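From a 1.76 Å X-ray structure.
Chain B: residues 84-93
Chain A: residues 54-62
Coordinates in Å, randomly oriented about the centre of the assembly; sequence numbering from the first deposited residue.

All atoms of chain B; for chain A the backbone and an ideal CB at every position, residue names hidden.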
# COMPACT_ATOMS: atom_id res chain seq x y z
N PRO B 84 19.31 -4.72 6.02
CA PRO B 84 18.14 -3.89 6.08
C PRO B 84 17.84 -3.18 4.78
O PRO B 84 16.66 -3.00 4.45
CB PRO B 84 18.47 -2.87 7.20
CG PRO B 84 19.53 -3.52 7.99
CD PRO B 84 20.33 -4.28 7.00
N PHE B 85 18.85 -2.75 4.04
CA PHE B 85 18.54 -2.16 2.76
C PHE B 85 17.90 -3.16 1.79
O PHE B 85 16.91 -2.84 1.10
CB PHE B 85 19.76 -1.51 2.10
CG PHE B 85 19.41 -0.74 0.85
CD1 PHE B 85 18.98 0.57 0.93
CD2 PHE B 85 19.48 -1.35 -0.40
CE1 PHE B 85 18.66 1.30 -0.22
CE2 PHE B 85 19.13 -0.63 -1.56
CZ PHE B 85 18.72 0.69 -1.46
N GLY B 86 18.46 -4.38 1.75
CA GLY B 86 17.91 -5.45 0.89
C GLY B 86 16.46 -5.77 1.24
O GLY B 86 15.65 -6.02 0.36
N GLN B 87 16.15 -5.76 2.53
CA GLN B 87 14.76 -6.01 3.00
C GLN B 87 13.80 -4.92 2.54
O GLN B 87 12.68 -5.18 2.11
CB GLN B 87 14.70 -6.11 4.52
CG GLN B 87 15.21 -7.41 5.10
CD GLN B 87 15.36 -7.39 6.59
OE1 GLN B 87 15.02 -6.40 7.24
NE2 GLN B 87 15.84 -8.49 7.15
N ALA B 88 14.25 -3.67 2.66
CA ALA B 88 13.51 -2.52 2.18
C ALA B 88 13.30 -2.59 0.67
O ALA B 88 12.21 -2.32 0.17
CB ALA B 88 14.18 -1.23 2.60
N LYS B 89 14.33 -2.99 -0.07
CA LYS B 89 14.15 -3.12 -1.50
C LYS B 89 13.08 -4.18 -1.84
O LYS B 89 12.31 -3.99 -2.78
CB LYS B 89 15.49 -3.42 -2.19
CG LYS B 89 15.45 -3.58 -3.70
CD LYS B 89 14.85 -2.41 -4.48
CE LYS B 89 15.80 -1.27 -4.65
NZ LYS B 89 15.24 -0.34 -5.70
N VAL B 90 13.05 -5.29 -1.11
CA VAL B 90 12.01 -6.31 -1.32
C VAL B 90 10.64 -5.68 -1.06
O VAL B 90 9.71 -5.84 -1.83
CB VAL B 90 12.19 -7.55 -0.41
CG1 VAL B 90 10.93 -8.49 -0.42
CG2 VAL B 90 13.50 -8.34 -0.80
N ARG B 91 10.53 -4.92 0.04
CA ARG B 91 9.24 -4.32 0.35
C ARG B 91 8.81 -3.24 -0.65
O ARG B 91 7.62 -3.07 -0.88
CB ARG B 91 9.27 -3.81 1.79
CG ARG B 91 9.28 -4.98 2.79
CD ARG B 91 9.80 -4.57 4.17
NE ARG B 91 9.57 -5.65 5.13
CZ ARG B 91 10.42 -5.97 6.11
NH1 ARG B 91 11.57 -5.33 6.22
NH2 ARG B 91 10.13 -6.98 6.92
N GLU B 92 9.78 -2.50 -1.20
CA GLU B 92 9.52 -1.54 -2.25
C GLU B 92 8.94 -2.24 -3.49
O GLU B 92 7.92 -1.78 -4.07
CB GLU B 92 10.81 -0.81 -2.64
CG GLU B 92 10.57 0.33 -3.65
CD GLU B 92 11.86 0.79 -4.26
OE1 GLU B 92 12.71 -0.09 -4.55
OE2 GLU B 92 12.06 2.03 -4.45
N LEU B 93 9.57 -3.36 -3.86
CA LEU B 93 9.11 -4.14 -5.01
C LEU B 93 7.72 -4.72 -4.75
O LEU B 93 6.84 -4.63 -5.62
CB LEU B 93 10.11 -5.22 -5.37
CG LEU B 93 11.29 -4.60 -6.15
CD1 LEU B 93 12.56 -5.48 -6.02
CD2 LEU B 93 10.94 -4.37 -7.66
N UNK A 54 17.81 8.78 -0.36
CA UNK A 54 19.08 8.32 -0.89
C UNK A 54 19.98 7.88 0.24
O UNK A 54 20.26 8.65 1.16
CB UNK A 54 19.76 9.41 -1.72
N UNK A 55 20.43 6.63 0.18
CA UNK A 55 21.28 6.06 1.22
C UNK A 55 22.63 5.70 0.57
O UNK A 55 22.75 5.73 -0.66
CB UNK A 55 20.62 4.84 1.87
N UNK A 56 23.63 5.36 1.40
CA UNK A 56 24.87 4.76 0.89
C UNK A 56 24.67 3.55 -0.03
O UNK A 56 25.52 3.27 -0.89
CB UNK A 56 25.74 4.34 2.07
N UNK A 57 23.56 2.83 0.15
CA UNK A 57 23.28 1.64 -0.68
C UNK A 57 22.46 1.93 -1.95
O UNK A 57 22.25 1.02 -2.77
CB UNK A 57 22.53 0.60 0.16
N UNK A 58 22.01 3.17 -2.12
CA UNK A 58 21.13 3.55 -3.25
C UNK A 58 19.79 4.14 -2.82
O UNK A 58 19.59 4.49 -1.68
CB UNK A 58 20.87 2.33 -4.13
N UNK A 59 18.87 4.29 -3.78
CA UNK A 59 17.60 4.96 -3.55
C UNK A 59 16.51 4.01 -3.05
O UNK A 59 16.42 2.88 -3.54
CB UNK A 59 17.14 5.64 -4.84
N UNK A 60 15.69 4.48 -2.11
CA UNK A 60 14.43 3.79 -1.73
C UNK A 60 13.28 4.75 -1.94
O UNK A 60 13.37 5.90 -1.49
CB UNK A 60 14.46 3.30 -0.28
N UNK A 61 12.22 4.32 -2.63
CA UNK A 61 11.01 5.11 -2.81
C UNK A 61 9.88 4.52 -1.96
O UNK A 61 10.06 3.47 -1.36
CB UNK A 61 10.61 5.16 -4.29
N UNK A 62 8.73 5.21 -1.91
CA UNK A 62 7.51 4.81 -1.14
C UNK A 62 7.63 5.16 0.34
O UNK A 62 8.43 4.54 1.07
CB UNK A 62 7.26 3.31 -1.28

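At position 54 the CA-to-CB bond points away from the helix of chain B and nothing of that chain lies within reach of the ideal CB, so the contact imposes no choice; the residue is Glu A54.

Position 55 turns toward chain B, its ideal CB 4.6 Å from Phe B85 CE1. A small or branched side chain would fit beside the ring, and because the backbone here opens a type I turn, one with a hydroxyl could also serve the turn. The residue is Thr A55. Its OG1 donates to the carbonyl O of position 58 and accepts from the backbone N of position 57, bracing the turn.

Position 56 points sideways into space that chain B leaves empty, and many polar residues would do; it is Glu A56.

At 57 the ideal CB sits 3.5 Å from Phe B85 CG, over the ring. The close fit asks for a side chain that can lead away beyond CB. His A57 does so: its CB packs on the ring face in a CH-pi contact, 3.6 Å from the centroid of the Phe B85 ring, and with chi1 in m the imidazole swings off.

Position 58 has phi/psi of 121/-169°, where any CB would jam against the preceding carbonyl O. That alone calls for glycine, and Gly A58 it is; its O approaches Phe B85 CE1 at 3.6 Å.

The CB of 59 points away, so chain B meets mainly backbone and many side chains would be tolerated. Phe A59 is found. Its carbonyl O lies near the edge of the Phe B85 ring, 3.8 Å from CZ, and accepts hydrogen bonds from two waters, both of which in turn accept from Lys B89 NZ.

Position 60 starts sideways; its ideal CB lies 4.7 Å from Phe B85 CE1, 5.0 Å from Glu B92 OE2 and 5.4 Å from Ala B88 CB, so a flexible apolar side chain such as Leu or Met can reach the phenyl ring and the alanine methyl. Leu A60 bends its end inward: CG reaches 3.5 Å from Phe B85 CE1, and CD2 lies 3.7 Å from Ala B88 CB.

At 61 the ideal CB is 3.5 Å from Glu B92 OE2, a carboxylate already approached by the backbone N. A short donor, Ser or Thr, would suit. Ser A61 gives Glu B92 OE2 two hydrogen bonds, from N at 2.9 Å and from OG at 2.7 Å.

Position 62 points toward chain B, but the nearest atom to its ideal CB, Glu B92 CG, is 5.0 Å off, so several side chains would do; it is Glu A62, without a hydrogen bond to this helix.

Chain A (54-62) ETEHGFLSE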
# COMPACT_ATOMS: atom_id res chain seq x y z
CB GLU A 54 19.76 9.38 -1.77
CG GLU A 54 21.00 8.79 -2.52
CD GLU A 54 21.68 9.77 -3.51
OE1 GLU A 54 21.50 10.99 -3.36
OE2 GLU A 54 22.40 9.31 -4.43
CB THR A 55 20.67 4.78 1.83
OG1 THR A 55 20.84 3.69 0.91
CG2 THR A 55 19.16 4.98 2.14
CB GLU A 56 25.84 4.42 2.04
CG GLU A 56 25.23 3.54 3.14
CD GLU A 56 26.27 2.92 4.08
OE1 GLU A 56 27.30 2.41 3.58
OE2 GLU A 56 26.03 2.91 5.30
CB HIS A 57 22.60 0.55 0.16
CG HIS A 57 23.33 0.22 1.42
ND1 HIS A 57 22.86 0.54 2.68
CD2 HIS A 57 24.53 -0.39 1.61
CE1 HIS A 57 23.72 0.12 3.59
NE2 HIS A 57 24.75 -0.43 2.97
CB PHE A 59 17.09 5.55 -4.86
CG PHE A 59 17.85 6.74 -5.36
CD1 PHE A 59 17.84 7.95 -4.66
CD2 PHE A 59 18.55 6.66 -6.57
CE1 PHE A 59 18.55 9.05 -5.15
CE2 PHE A 59 19.25 7.76 -7.07
CZ PHE A 59 19.24 8.94 -6.36
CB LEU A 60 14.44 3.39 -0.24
CG LEU A 60 15.30 2.24 0.25
CD1 LEU A 60 15.36 2.20 1.76
CD2 LEU A 60 14.79 0.89 -0.31
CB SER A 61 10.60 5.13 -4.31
OG SER A 61 10.09 3.86 -4.68
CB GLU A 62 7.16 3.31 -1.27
CG GLU A 62 6.91 2.83 -2.72
CD GLU A 62 5.67 3.42 -3.36
OE1 GLU A 62 4.69 3.75 -2.63
OE2 GLU A 62 5.64 3.54 -4.61
O HOH W 1 17.56 1.18 -5.25
O HOH W 2 14.22 2.57 -5.50
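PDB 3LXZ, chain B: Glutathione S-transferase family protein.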